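Local structure of insulinase family protease (Yersinia pestis, 3GO9) at residues Arg53-Thr58 / Gln394-Gln399; Gly59-Asn64 / Ala245-Ala250; Ala161-Asn166 / Arg322-Arg327. The protein is a predicted protease of the insulinase (M16) family whose own activity and substrates remain to be established. All coordinates share one frame; numbering follows the deposited sequence.

Contact 1. Residues Arg53-Thr58 / Gln394-Gln399; sequences RLIVNT and QRLRSQ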
ATOM      1  N   ARG A  53      14.443   4.890  -1.377  1.00  7.84           N
ATOM      2  CA  ARG A  53      13.658   3.879  -2.050  1.00  8.12           C
ATOM      3  C   ARG A  53      13.886   4.060  -3.551  1.00  9.08           C
ATOM      4  O   ARG A  53      13.782   5.187  -4.058  1.00  9.74           O
ATOM      5  CB  ARG A  53      12.155   4.010  -1.723  1.00  7.82           C
ATOM      6  CG  ARG A  53      11.878   3.912  -0.266  1.00  6.55           C
ATOM      7  CD  ARG A  53      11.940   2.504   0.286  1.00  9.32           C
ATOM      8  NE  ARG A  53      11.472   2.588   1.665  1.00  9.53           N
ATOM      9  CZ  ARG A  53      12.232   2.943   2.702  1.00  8.56           C
ATOM     10  NH1 ARG A  53      13.523   3.126   2.587  1.00  8.79           N
ATOM     11  NH2 ARG A  53      11.697   3.161   3.891  1.00  8.95           N
ATOM     12  N   LEU A  54      14.182   2.971  -4.257  1.00  7.76           N
ATOM     13  CA  LEU A  54      14.247   3.025  -5.699  1.00  7.54           C
ATOM     14  C   LEU A  54      13.159   2.131  -6.180  1.00  7.77           C
ATOM     15  O   LEU A  54      13.200   0.910  -5.940  1.00  7.89           O
ATOM     16  CB  LEU A  54      15.617   2.575  -6.250  1.00  6.92           C
ATOM     17  CG  LEU A  54      15.736   2.540  -7.791  1.00  8.90           C
ATOM     18  CD1 LEU A  54      15.762   3.998  -8.362  1.00 10.30           C
ATOM     19  CD2 LEU A  54      17.020   1.800  -8.177  1.00 10.81           C
ATOM     20  N   ILE A  55      12.176   2.724  -6.853  1.00  7.40           N
ATOM     21  CA  ILE A  55      11.144   1.925  -7.540  1.00  8.81           C
ATOM     22  C   ILE A  55      11.496   1.802  -8.999  1.00  9.63           C
ATOM     23  O   ILE A  55      11.802   2.793  -9.697  1.00  8.95           O
ATOM     24  CB  ILE A  55       9.695   2.527  -7.411  1.00 10.53           C
ATOM     25  CG1 ILE A  55       9.226   2.529  -5.989  1.00 14.33           C
ATOM     26  CG2 ILE A  55       8.683   1.655  -8.280  1.00 12.38           C
ATOM     27  CD1 ILE A  55       7.863   3.301  -5.800  1.00 16.75           C
ATOM     28  N   VAL A  56      11.491   0.562  -9.459  1.00  9.73           N
ATOM     29  CA  VAL A  56      11.692   0.241 -10.895  1.00  9.42           C
ATOM     30  C   VAL A  56      10.360  -0.372 -11.334  1.00  8.77           C
ATOM     31  O   VAL A  56       9.890  -1.334 -10.717  1.00  9.29           O
ATOM     32  CB  VAL A  56      12.846  -0.776 -11.112  1.00  9.47           C
ATOM     33  CG1 VAL A  56      13.045  -1.061 -12.620  1.00 10.90           C
ATOM     34  CG2 VAL A  56      14.202  -0.280 -10.466  1.00 10.26           C
ATOM     35  N   ASN A  57       9.757   0.166 -12.393  1.00  9.96           N
ATOM     36  CA  ASN A  57       8.461  -0.318 -12.865  1.00  9.84           C
ATOM     37  C   ASN A  57       8.614  -1.590 -13.706  1.00 10.23           C
ATOM     38  O   ASN A  57       8.257  -1.608 -14.910  1.00 11.77           O
ATOM     39  CB  ASN A  57       7.767   0.771 -13.673  1.00  9.99           C
ATOM     40  CG  ASN A  57       7.441   1.978 -12.874  1.00 16.53           C
ATOM     41  OD1 ASN A  57       7.071   1.884 -11.669  1.00 21.84           O
ATOM     42  ND2 ASN A  57       7.512   3.118 -13.528  1.00 23.16           N
ATOM     43  N   THR A  58       9.195  -2.618 -13.097  1.00  9.97           N
ATOM     44  CA  THR A  58       9.422  -3.920 -13.700  1.00 11.55           C
ATOM     45  C   THR A  58       9.081  -4.960 -12.654  1.00 11.15           C
ATOM     46  O   THR A  58       9.633  -4.953 -11.557  1.00 11.69           O
ATOM     47  CB  THR A  58      10.912  -4.065 -14.033  1.00 12.10           C
ATOM     48  OG1 THR A  58      11.234  -3.056 -14.987  1.00 12.78           O
ATOM     49  CG2 THR A  58      11.291  -5.438 -14.605  1.00 13.65           C
ATOM     50  N   GLN A 394       4.085   6.467   3.513  1.00 11.19           N
ATOM     51  CA  GLN A 394       2.922   7.260   3.140  1.00 11.36           C
ATOM     52  C   GLN A 394       3.058   7.809   1.736  1.00 10.99           C
ATOM     53  O   GLN A 394       2.101   7.744   0.949  1.00 11.16           O
ATOM     54  CB  GLN A 394       2.696   8.399   4.139  1.00 11.15           C
ATOM     55  CG  GLN A 394       2.153   7.928   5.472  1.00 13.61           C
ATOM     56  CD  GLN A 394       1.766   9.027   6.436  1.00 18.87           C
ATOM     57  OE1 GLN A 394       1.847  10.234   6.131  1.00 23.17           O
ATOM     58  NE2 GLN A 394       1.399   8.615   7.663  1.00 15.49           N
ATOM     59  N   ARG A 395       4.257   8.333   1.401  1.00  9.43           N
ATOM     60  CA  ARG A 395       4.475   8.852   0.059  1.00  9.84           C
ATOM     61  C   ARG A 395       4.356   7.753  -0.998  1.00  9.82           C
ATOM     62  O   ARG A 395       3.700   7.972  -2.007  1.00 11.86           O
ATOM     63  CB  ARG A 395       5.849   9.515  -0.056  1.00 10.58           C
ATOM     64  CG  ARG A 395       6.070  10.165  -1.422  1.00 10.74           C
ATOM     65  CD  ARG A 395       5.184  11.314  -1.703  1.00 10.53           C
ATOM     66  NE  ARG A 395       5.646  12.052  -2.878  1.00 10.73           N
ATOM     67  CZ  ARG A 395       5.106  13.208  -3.285  1.00 12.55           C
ATOM     68  NH1 ARG A 395       4.110  13.793  -2.591  1.00 14.38           N
ATOM     69  NH2 ARG A 395       5.584  13.816  -4.375  1.00 16.29           N
ATOM     70  N   LEU A 396       4.978   6.586  -0.765  1.00  9.58           N
ATOM     71  CA  LEU A 396       4.889   5.489  -1.752  1.00 10.68           C
ATOM     72  C   LEU A 396       3.426   5.048  -1.896  1.00 13.05           C
ATOM     73  O   LEU A 396       2.952   4.758  -2.994  1.00 14.83           O
ATOM     74  CB  LEU A 396       5.751   4.310  -1.344  1.00 12.06           C
ATOM     75  CG  LEU A 396       7.259   4.512  -1.365  1.00 14.68           C
ATOM     76  CD1 LEU A 396       8.008   3.200  -1.348  1.00 14.28           C
ATOM     77  CD2 LEU A 396       7.742   5.400  -2.533  1.00 19.14           C
ATOM     78  N   ARG A 397       2.697   5.024  -0.796  1.00 13.42           N
ATOM     79  CA  ARG A 397       1.280   4.632  -0.879  1.00 14.33           C
ATOM     80  C   ARG A 397       0.500   5.628  -1.699  1.00 14.54           C
ATOM     81  O   ARG A 397      -0.270   5.267  -2.601  1.00 13.65           O
ATOM     82  CB  ARG A 397       0.671   4.461   0.470  1.00 15.30           C
ATOM     83  CG  ARG A 397      -0.779   3.910   0.387  1.00 21.87           C
ATOM     84  CD  ARG A 397      -1.336   3.504   1.778  1.00 28.47           C
ATOM     85  NE  ARG A 397      -0.264   3.083   2.694  1.00 35.55           N
ATOM     86  CZ  ARG A 397       0.153   3.738   3.788  1.00 38.85           C
ATOM     87  NH1 ARG A 397       1.158   3.219   4.503  1.00 41.78           N
ATOM     88  NH2 ARG A 397      -0.408   4.880   4.200  1.00 41.19           N
ATOM     89  N   SER A 398       0.780   6.907  -1.481  1.00 13.39           N
ATOM     90  CA  SER A 398       0.168   7.944  -2.275  1.00 15.22           C
ATOM     91  C   SER A 398       0.465   7.806  -3.752  1.00 15.80           C
ATOM     92  O   SER A 398      -0.422   7.949  -4.608  1.00 17.71           O
ATOM     93  CB  SER A 398       0.643   9.305  -1.767  1.00 15.62           C
ATOM     94  OG  SER A 398       0.052  10.359  -2.496  1.00 19.21           O
ATOM     95  N   GLN A 399       1.712   7.516  -4.065  1.00 15.76           N
ATOM     96  CA  GLN A 399       2.185   7.491  -5.417  1.00 16.85           C
ATOM     97  C   GLN A 399       1.645   6.215  -6.107  1.00 18.80           C
ATOM     98  O   GLN A 399       1.155   6.270  -7.257  1.00 20.58           O
ATOM     99  CB  GLN A 399       3.708   7.469  -5.427  1.00 17.12           C
ATOM    100  CG  GLN A 399       4.369   8.783  -4.954  1.00 18.85           C
ATOM    101  CD  GLN A 399       4.653   9.723  -6.084  1.00 19.78           C
ATOM    102  OE1 GLN A 399       4.030  10.803  -6.183  1.00 23.77           O
ATOM    103  NE2 GLN A 399       5.561   9.338  -6.945  1.00 18.82           N
TER
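Arg53 opens the contact with the aliphatic part of its side chain, which meets Leu396 at about a right angle. Arg53 CG lies 4.1 Å from Leu396 CD1. The chain of Arg53 then bends at chi2 (-76°). Its guanidinium group forms a salt bridge with Glu51 through NH2, so the arginine offers carbon to the helix and charge to its own strand. Ile55, two residues on, points to the same side of the strand. With CG1 beside the backbone N (chi1 -64°) and CD1 extended beyond it, Ile55 meets Leu396 tip to tip, and Ile55 CD1 stands 3.9 Å from Leu396 CD2. The single leucine thus uses one methyl for each strand residue.

This is helix-on-sheet packing. Strand 50-56 is an inner strand of the seven-stranded mixed sheet, between strands 212-218 and 114-120. Helix 388-401, from the C-terminal half, lies over it. The two strand neighbours complete the buried site: Leu115 and Tyr215 each touch both Ile55 and Leu396. Past the strand end, an inverse gamma turn centred on Asn57 leads the chain away from the helix.

Contact 2. Residues Gly59-Asn64 / Ala245-Ala250; sequences GSLSEN and AVATLA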
ATOM      1  N   GLY A  59       8.165  -5.833 -13.001  1.00  9.93           N
ATOM      2  CA  GLY A  59       7.783  -6.968 -12.129  1.00  9.32           C
ATOM      3  C   GLY A  59       7.514  -8.178 -12.979  1.00  8.92           C
ATOM      4  O   GLY A  59       7.930  -8.243 -14.160  1.00 10.04           O
ATOM      5  N   SER A  60       6.752  -9.110 -12.433  1.00  9.37           N
ATOM      6  CA  SER A  60       6.491 -10.383 -13.103  1.00  9.26           C
ATOM      7  C   SER A  60       5.630 -10.254 -14.321  1.00  9.74           C
ATOM      8  O   SER A  60       5.675 -11.136 -15.193  1.00 10.35           O
ATOM      9  CB  SER A  60       5.867 -11.349 -12.136  1.00 10.39           C
ATOM     10  OG  SER A  60       4.718 -10.825 -11.515  1.00  9.62           O
ATOM     11  N   LEU A  61       4.827  -9.189 -14.417  1.00 10.15           N
ATOM     12  CA  LEU A  61       4.061  -8.980 -15.630  1.00 10.36           C
ATOM     13  C   LEU A  61       4.968  -8.705 -16.847  1.00 11.21           C
ATOM     14  O   LEU A  61       4.501  -8.895 -17.989  1.00 14.09           O
ATOM     15  CB  LEU A  61       3.024  -7.874 -15.467  1.00  9.76           C
ATOM     16  CG  LEU A  61       1.897  -8.069 -14.521  1.00 12.18           C
ATOM     17  CD1 LEU A  61       1.139  -6.785 -14.223  1.00 13.73           C
ATOM     18  CD2 LEU A  61       0.928  -9.187 -15.056  1.00 15.04           C
ATOM     19  N   SER A  62       6.243  -8.339 -16.654  1.00 12.20           N
ATOM     20  CA  SER A  62       7.193  -8.116 -17.761  1.00 13.60           C
ATOM     21  C   SER A  62       7.758  -9.397 -18.320  1.00 13.19           C
ATOM     22  O   SER A  62       8.470  -9.371 -19.332  1.00 12.92           O
ATOM     23  CB  SER A  62       8.427  -7.345 -17.281  1.00 15.49           C
ATOM     24  OG  SER A  62       8.151  -6.028 -16.934  1.00 18.61           O
ATOM     25  N   GLU A  63       7.553 -10.499 -17.601  1.00 11.41           N
ATOM     26  CA  GLU A  63       8.153 -11.785 -17.946  1.00 10.45           C
ATOM     27  C   GLU A  63       7.349 -12.584 -18.938  1.00  9.77           C
ATOM     28  O   GLU A  63       6.145 -12.777 -18.722  1.00 11.51           O
ATOM     29  CB  GLU A  63       8.252 -12.651 -16.667  1.00  9.46           C
ATOM     30  CG  GLU A  63       9.243 -12.087 -15.643  1.00 11.08           C
ATOM     31  CD  GLU A  63       9.127 -12.715 -14.261  1.00 11.81           C
ATOM     32  OE1 GLU A  63       8.283 -13.641 -14.052  1.00  9.94           O
ATOM     33  OE2 GLU A  63       9.916 -12.313 -13.356  1.00 12.56           O
ATOM     34  N   ASN A  64       8.002 -13.087 -19.966  1.00  9.56           N
ATOM     35  CA  ASN A  64       7.398 -14.098 -20.820  1.00 10.45           C
ATOM     36  C   ASN A  64       7.619 -15.451 -20.185  1.00 11.09           C
ATOM     37  O   ASN A  64       8.205 -15.524 -19.119  1.00  9.95           O
ATOM     38  CB  ASN A  64       7.888 -13.971 -22.256  1.00  9.36           C
ATOM     39  CG  ASN A  64       9.358 -14.334 -22.475  1.00 11.41           C
ATOM     40  OD1 ASN A  64       9.912 -15.219 -21.825  1.00 12.24           O
ATOM     41  ND2 ASN A  64       9.994 -13.668 -23.469  1.00 14.62           N
ATOM     42  N   ALA A 245       3.675  -1.821 -17.494  1.00 23.39           N
ATOM     43  CA  ALA A 245       2.606  -2.652 -16.976  1.00 22.85           C
ATOM     44  C   ALA A 245       1.991  -2.098 -15.704  1.00 22.19           C
ATOM     45  O   ALA A 245       2.705  -1.590 -14.803  1.00 21.09           O
ATOM     46  CB  ALA A 245       3.135  -4.041 -16.708  1.00 23.59           C
ATOM     47  N   VAL A 246       0.653  -2.204 -15.632  1.00 22.20           N
ATOM     48  CA  VAL A 246      -0.098  -1.861 -14.459  1.00 22.32           C
ATOM     49  C   VAL A 246      -0.917  -3.095 -14.045  1.00 23.04           C
ATOM     50  O   VAL A 246      -1.599  -3.789 -14.858  1.00 23.68           O
ATOM     51  CB  VAL A 246      -1.011  -0.609 -14.712  1.00 22.56           C
ATOM     52  CG1 VAL A 246      -1.919  -0.347 -13.525  1.00 22.97           C
ATOM     53  CG2 VAL A 246      -0.141   0.622 -14.983  1.00 24.70           C
ATOM     54  N   ALA A 247      -0.769  -3.452 -12.793  1.00 22.26           N
ATOM     55  CA  ALA A 247      -1.445  -4.632 -12.303  1.00 21.20           C
ATOM     56  C   ALA A 247      -2.888  -4.172 -11.971  1.00 22.96           C
ATOM     57  O   ALA A 247      -3.072  -3.229 -11.203  1.00 22.54           O
ATOM     58  CB  ALA A 247      -0.773  -5.143 -11.085  1.00 21.93           C
ATOM     59  N   THR A 248      -3.865  -4.888 -12.529  1.00 22.94           N
ATOM     60  CA  THR A 248      -5.316  -4.671 -12.273  1.00 23.68           C
ATOM     61  C   THR A 248      -6.106  -5.986 -11.938  1.00 22.19           C
ATOM     62  O   THR A 248      -5.955  -7.046 -12.574  1.00 22.12           O
ATOM     63  CB  THR A 248      -5.979  -4.107 -13.514  1.00 24.04           C
ATOM     64  OG1 THR A 248      -5.905  -5.068 -14.563  1.00 27.72           O
ATOM     65  CG2 THR A 248      -5.277  -2.787 -13.912  1.00 26.08           C
ATOM     66  N   LEU A 249      -6.981  -5.860 -10.946  1.00 21.18           N
ATOM     67  CA  LEU A 249      -7.834  -7.001 -10.511  1.00 19.34           C
ATOM     68  C   LEU A 249      -9.216  -6.950 -11.153  1.00 18.18           C
ATOM     69  O   LEU A 249      -9.691  -5.867 -11.473  1.00 18.99           O
ATOM     70  CB  LEU A 249      -7.991  -6.935  -9.025  1.00 19.39           C
ATOM     71  CG  LEU A 249      -6.807  -7.280  -8.145  1.00 20.28           C
ATOM     72  CD1 LEU A 249      -7.088  -6.931  -6.696  1.00 21.71           C
ATOM     73  CD2 LEU A 249      -6.519  -8.779  -8.310  1.00 17.89           C
ATOM     74  N   ALA A 250      -9.859  -8.096 -11.370  1.00 15.66           N
ATOM     75  CA  ALA A 250     -11.282  -8.112 -11.753  1.00 14.77           C
ATOM     76  C   ALA A 250     -12.131  -7.733 -10.521  1.00 13.96           C
ATOM     77  O   ALA A 250     -11.658  -7.780  -9.345  1.00 13.09           O
ATOM     78  CB  ALA A 250     -11.671  -9.450 -12.225  1.00 16.61           C
TER
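Leu61 packs its side chain against Ala245 and Ala247. The contact joins two connecting segments of the M16 fold: the loop between strand 50-56 and helix 70-80, and the long loop that leads from helix 222-233 to strand 257-261. Residues 60-62 form a short 3-10 turn, with Ser62 N bonded to Gly59 O at 3.0 Å and Glu63 N bonded to Ser60 O. This turn presents Leu61 to the opposite loop.

The tight part involves two levels of the leucine. At its base, Leu61 CB rests 4.0 Å from Ala245 CB. At its end, Leu61 CD1 reaches the backbone of the other loop and lies 3.9 Å from Ala247 CA. Chi1 of -66° sets CG beside the backbone N, and chi2 of 167° carries CD1 onward to Ala247. That alanine is buried. Its backbone N is hydrogen-bonded to Asp112 OD2, and Tyr325 also touches its side chain.

The solvent side is looser. Val246 is exposed, and its side chain points away from Leu61 and touches Gln326. Ser62, by contrast, turns to helix 196-206 and packs on Phe202 and Trp206. The packing across the two loops is apolar and small in area. Where Val246 does approach Leu61, it does so through its backbone, with Val246 O 4.1 Å from Leu61 CD1.

Contact 3. Residues Ala161-Asn166 / Arg322-Arg327; sequences ATFPQN and RVQYQR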
ATOM      1  N   ALA A 161      11.514 -10.148  -0.914  1.00  9.32           N
ATOM      2  CA  ALA A 161      10.125 -10.321  -0.571  1.00  9.53           C
ATOM      3  C   ALA A 161       9.252 -10.107  -1.762  1.00 10.52           C
ATOM      4  O   ALA A 161       9.707  -9.639  -2.831  1.00  9.20           O
ATOM      5  CB  ALA A 161       9.722  -9.333   0.539  1.00 11.75           C
ATOM      6  N   THR A 162       7.986 -10.429  -1.585  1.00 12.32           N
ATOM      7  CA  THR A 162       7.007 -10.098  -2.604  1.00 11.84           C
ATOM      8  C   THR A 162       5.963  -9.113  -2.089  1.00 12.26           C
ATOM      9  O   THR A 162       5.821  -8.907  -0.890  1.00 12.27           O
ATOM     10  CB  THR A 162       6.257 -11.374  -3.065  1.00 11.29           C
ATOM     11  OG1 THR A 162       5.642 -12.021  -1.941  1.00 13.55           O
ATOM     12  CG2 THR A 162       7.216 -12.375  -3.721  1.00 12.49           C
ATOM     13  N   PHE A 163       5.269  -8.459  -3.002  1.00 12.54           N
ATOM     14  CA  PHE A 163       4.014  -7.774  -2.668  1.00 13.81           C
ATOM     15  C   PHE A 163       2.904  -8.319  -3.560  1.00 14.25           C
ATOM     16  O   PHE A 163       3.068  -8.322  -4.784  1.00 12.76           O
ATOM     17  CB  PHE A 163       4.088  -6.284  -2.865  1.00 14.16           C
ATOM     18  CG  PHE A 163       2.791  -5.623  -2.539  1.00 15.90           C
ATOM     19  CD1 PHE A 163       2.424  -5.474  -1.198  1.00 19.37           C
ATOM     20  CD2 PHE A 163       1.874  -5.311  -3.541  1.00 17.20           C
ATOM     21  CE1 PHE A 163       1.188  -4.945  -0.879  1.00 22.59           C
ATOM     22  CE2 PHE A 163       0.621  -4.777  -3.226  1.00 24.38           C
ATOM     23  CZ  PHE A 163       0.294  -4.594  -1.877  1.00 21.52           C
ATOM     24  N   PRO A 164       1.766  -8.768  -2.977  1.00 14.64           N
ATOM     25  CA  PRO A 164       1.510  -8.990  -1.565  1.00 14.57           C
ATOM     26  C   PRO A 164       2.570  -9.889  -0.933  1.00 13.95           C
ATOM     27  O   PRO A 164       3.275 -10.688  -1.593  1.00 12.09           O
ATOM     28  CB  PRO A 164       0.101  -9.657  -1.557  1.00 14.81           C
ATOM     29  CG  PRO A 164      -0.554  -9.080  -2.760  1.00 16.37           C
ATOM     30  CD  PRO A 164       0.582  -9.089  -3.779  1.00 15.30           C
ATOM     31  N   GLN A 165       2.688  -9.775   0.384  1.00 16.49           N
ATOM     32  CA  GLN A 165       3.708 -10.453   1.096  1.00 16.92           C
ATOM     33  C   GLN A 165       3.608 -11.985   1.026  1.00 16.70           C
ATOM     34  O   GLN A 165       4.623 -12.690   0.987  1.00 15.40           O
ATOM     35  CB  GLN A 165       3.722  -9.950   2.552  1.00 19.66           C
ATOM     36  CG  GLN A 165       4.580 -10.722   3.434  1.00 25.80           C
ATOM     37  CD  GLN A 165       4.815  -9.995   4.760  1.00 32.93           C
ATOM     38  OE1 GLN A 165       5.867 -10.134   5.373  1.00 36.16           O
ATOM     39  NE2 GLN A 165       3.827  -9.196   5.187  1.00 38.01           N
ATOM     40  N   ASN A 166       2.366 -12.495   0.943  1.00 16.90           N
ATOM     41  CA  ASN A 166       2.160 -13.910   0.835  1.00 16.56           C
ATOM     42  C   ASN A 166       1.249 -14.200  -0.361  1.00 15.66           C
ATOM     43  O   ASN A 166       0.025 -14.050  -0.286  1.00 14.84           O
ATOM     44  CB  ASN A 166       1.533 -14.493   2.123  1.00 18.28           C
ATOM     45  CG  ASN A 166       1.279 -15.976   2.009  1.00 19.78           C
ATOM     46  OD1 ASN A 166       1.720 -16.651   1.052  1.00 25.41           O
ATOM     47  ND2 ASN A 166       0.588 -16.532   3.023  1.00 26.25           N
ATOM     48  N   ARG A 322      -8.393  -0.552   1.874  1.00 21.09           N
ATOM     49  CA  ARG A 322      -7.203  -0.390   1.070  1.00 21.52           C
ATOM     50  C   ARG A 322      -7.597  -0.009  -0.342  1.00 21.36           C
ATOM     51  O   ARG A 322      -8.698  -0.308  -0.811  1.00 19.87           O
ATOM     52  CB  ARG A 322      -6.372  -1.650   1.019  1.00 22.90           C
ATOM     53  CG  ARG A 322      -6.997  -2.769   0.196  1.00 26.47           C
ATOM     54  CD  ARG A 322      -6.417  -4.153   0.534  1.00 32.76           C
ATOM     55  NE  ARG A 322      -6.303  -4.304   1.976  1.00 37.07           N
ATOM     56  CZ  ARG A 322      -5.652  -5.274   2.612  1.00 41.29           C
ATOM     57  NH1 ARG A 322      -5.038  -6.237   1.948  1.00 43.58           N
ATOM     58  NH2 ARG A 322      -5.621  -5.263   3.941  1.00 43.71           N
ATOM     59  N   VAL A 323      -6.682   0.682  -0.990  1.00 19.77           N
ATOM     60  CA  VAL A 323      -6.802   0.972  -2.423  1.00 20.15           C
ATOM     61  C   VAL A 323      -5.595   0.326  -3.050  1.00 20.39           C
ATOM     62  O   VAL A 323      -4.458   0.650  -2.702  1.00 21.82           O
ATOM     63  CB  VAL A 323      -6.807   2.482  -2.713  1.00 19.23           C
ATOM     64  CG1 VAL A 323      -6.851   2.716  -4.210  1.00 21.84           C
ATOM     65  CG2 VAL A 323      -7.943   3.120  -2.044  1.00 21.20           C
ATOM     66  N   GLN A 324      -5.819  -0.608  -3.955  1.00 19.60           N
ATOM     67  CA  GLN A 324      -4.757  -1.392  -4.550  1.00 20.24           C
ATOM     68  C   GLN A 324      -5.302  -1.899  -5.840  1.00 19.09           C
ATOM     69  O   GLN A 324      -6.469  -2.258  -5.901  1.00 18.49           O
ATOM     70  CB  GLN A 324      -4.393  -2.596  -3.662  1.00 21.32           C
ATOM     71  CG  GLN A 324      -3.680  -2.254  -2.433  1.00 23.35           C
ATOM     72  CD  GLN A 324      -3.370  -3.469  -1.568  1.00 26.98           C
ATOM     73  OE1 GLN A 324      -3.790  -4.613  -1.864  1.00 26.99           O
ATOM     74  NE2 GLN A 324      -2.639  -3.230  -0.482  1.00 27.14           N
ATOM     75  N   TYR A 325      -4.471  -1.937  -6.880  1.00 18.41           N
ATOM     76  CA  TYR A 325      -4.897  -2.363  -8.200  1.00 19.87           C
ATOM     77  C   TYR A 325      -6.142  -1.656  -8.721  1.00 20.23           C
ATOM     78  O   TYR A 325      -6.966  -2.284  -9.373  1.00 21.70           O
ATOM     79  CB  TYR A 325      -5.087  -3.899  -8.236  1.00 21.17           C
ATOM     80  CG  TYR A 325      -3.911  -4.630  -7.632  1.00 21.05           C
ATOM     81  CD1 TYR A 325      -2.747  -4.781  -8.346  1.00 24.94           C
ATOM     82  CD2 TYR A 325      -3.940  -5.075  -6.304  1.00 22.91           C
ATOM     83  CE1 TYR A 325      -1.642  -5.413  -7.778  1.00 23.57           C
ATOM     84  CE2 TYR A 325      -2.853  -5.681  -5.733  1.00 25.54           C
ATOM     85  CZ  TYR A 325      -1.716  -5.862  -6.499  1.00 24.11           C
ATOM     86  OH  TYR A 325      -0.632  -6.470  -5.949  1.00 31.23           O
ATOM     87  N   GLN A 326      -6.257  -0.359  -8.436  1.00 20.46           N
ATOM     88  CA  GLN A 326      -7.315   0.515  -8.942  1.00 21.18           C
ATOM     89  C   GLN A 326      -8.684   0.118  -8.366  1.00 19.37           C
ATOM     90  O   GLN A 326      -9.716   0.490  -8.949  1.00 18.29           O
ATOM     91  CB  GLN A 326      -7.332   0.552 -10.490  1.00 22.94           C
ATOM     92  CG  GLN A 326      -5.974   0.964 -11.112  1.00 27.95           C
ATOM     93  CD  GLN A 326      -5.842   0.726 -12.650  1.00 33.51           C
ATOM     94  OE1 GLN A 326      -4.837   1.122 -13.247  1.00 38.47           O
ATOM     95  NE2 GLN A 326      -6.834   0.078 -13.274  1.00 36.93           N
ATOM     96  N   ARG A 327      -8.687  -0.674  -7.277  1.00 17.70           N
ATOM     97  CA  ARG A 327      -9.946  -1.022  -6.567  1.00 18.58           C
ATOM     98  C   ARG A 327      -9.904  -0.504  -5.150  1.00 16.87           C
ATOM     99  O   ARG A 327      -8.863  -0.512  -4.530  1.00 16.93           O
ATOM    100  CB  ARG A 327     -10.181  -2.531  -6.443  1.00 19.39           C
ATOM    101  CG  ARG A 327      -9.792  -3.377  -7.595  1.00 22.57           C
ATOM    102  CD  ARG A 327     -10.809  -3.505  -8.621  1.00 20.51           C
ATOM    103  NE  ARG A 327     -12.185  -3.769  -8.159  1.00 19.47           N
ATOM    104  CZ  ARG A 327     -13.260  -3.483  -8.899  1.00 18.32           C
ATOM    105  NH1 ARG A 327     -13.117  -2.958 -10.118  1.00 19.87           N
ATOM    106  NH2 ARG A 327     -14.482  -3.702  -8.435  1.00 18.25           N
TER
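Phe163 and Pro164 meet Gln324 and Tyr325 with the backbones well apart: the closest CA pair, Pro164 and Gln324, is separated by 10.3 Å. A cis peptide bond precedes Pro164, and Thr162 OG1 donates a hydrogen bond of 2.7 Å to Pro164 O across this bend. On the other side, Gln324 to Arg327 form a type I' turn, the tight reversal of a beta hairpin. Gln324 N bonds to Arg327 O, and Arg327 N returns a bond to Gln324 O.

Side chains bridge the gap. Phe163 CG is anti to the backbone N (chi1 179°), which carries the ring toward the hairpin. The extended Gln324 brings its amide to the ring edge, with NE2 3.5 Å from Phe163 CZ and the two planes 80° apart. Tyr325 and Phe163 run alongside each other, pointing opposite ways. Tyr325 OH lies 3.4 Å from Phe163 CE2 and 3.6 Å from Pro164 CD. This hydroxyl is buried by carbon neighbours and has no polar partner in the model.

The contact joins the edges of two sheets. Strand 160-162 borders the seven-stranded sheet beside 107-109, and Phe163 touches Ile108 there. Strand 316-324 borders the five-stranded sheet beside 327-336, while Trp172 of helix 170-175 packs on Pro164.

Contact 1 is the buried one of the three, contact 2 is partly buried and contact 3 is a surface contact. Contacts 1 and 3 both reach the seven-stranded sheet, one at an inner strand and the other at an outermost strand. Contact 2 joins loops, and its residues 59-64 directly follow residues 53-58 in sequence. Contacts 2 and 3 touch: Ala247 O lies 3.3 Å from Tyr325 CD1, and Leu249 CD1 packs on the same ring. The chemistry changes with place. Contact 1 uses branched aliphatic groups and an arginine stem, contact 2 sets a leucine against small alanines, and contact 3 mixes aromatic rings with an amide and a hydroxyl.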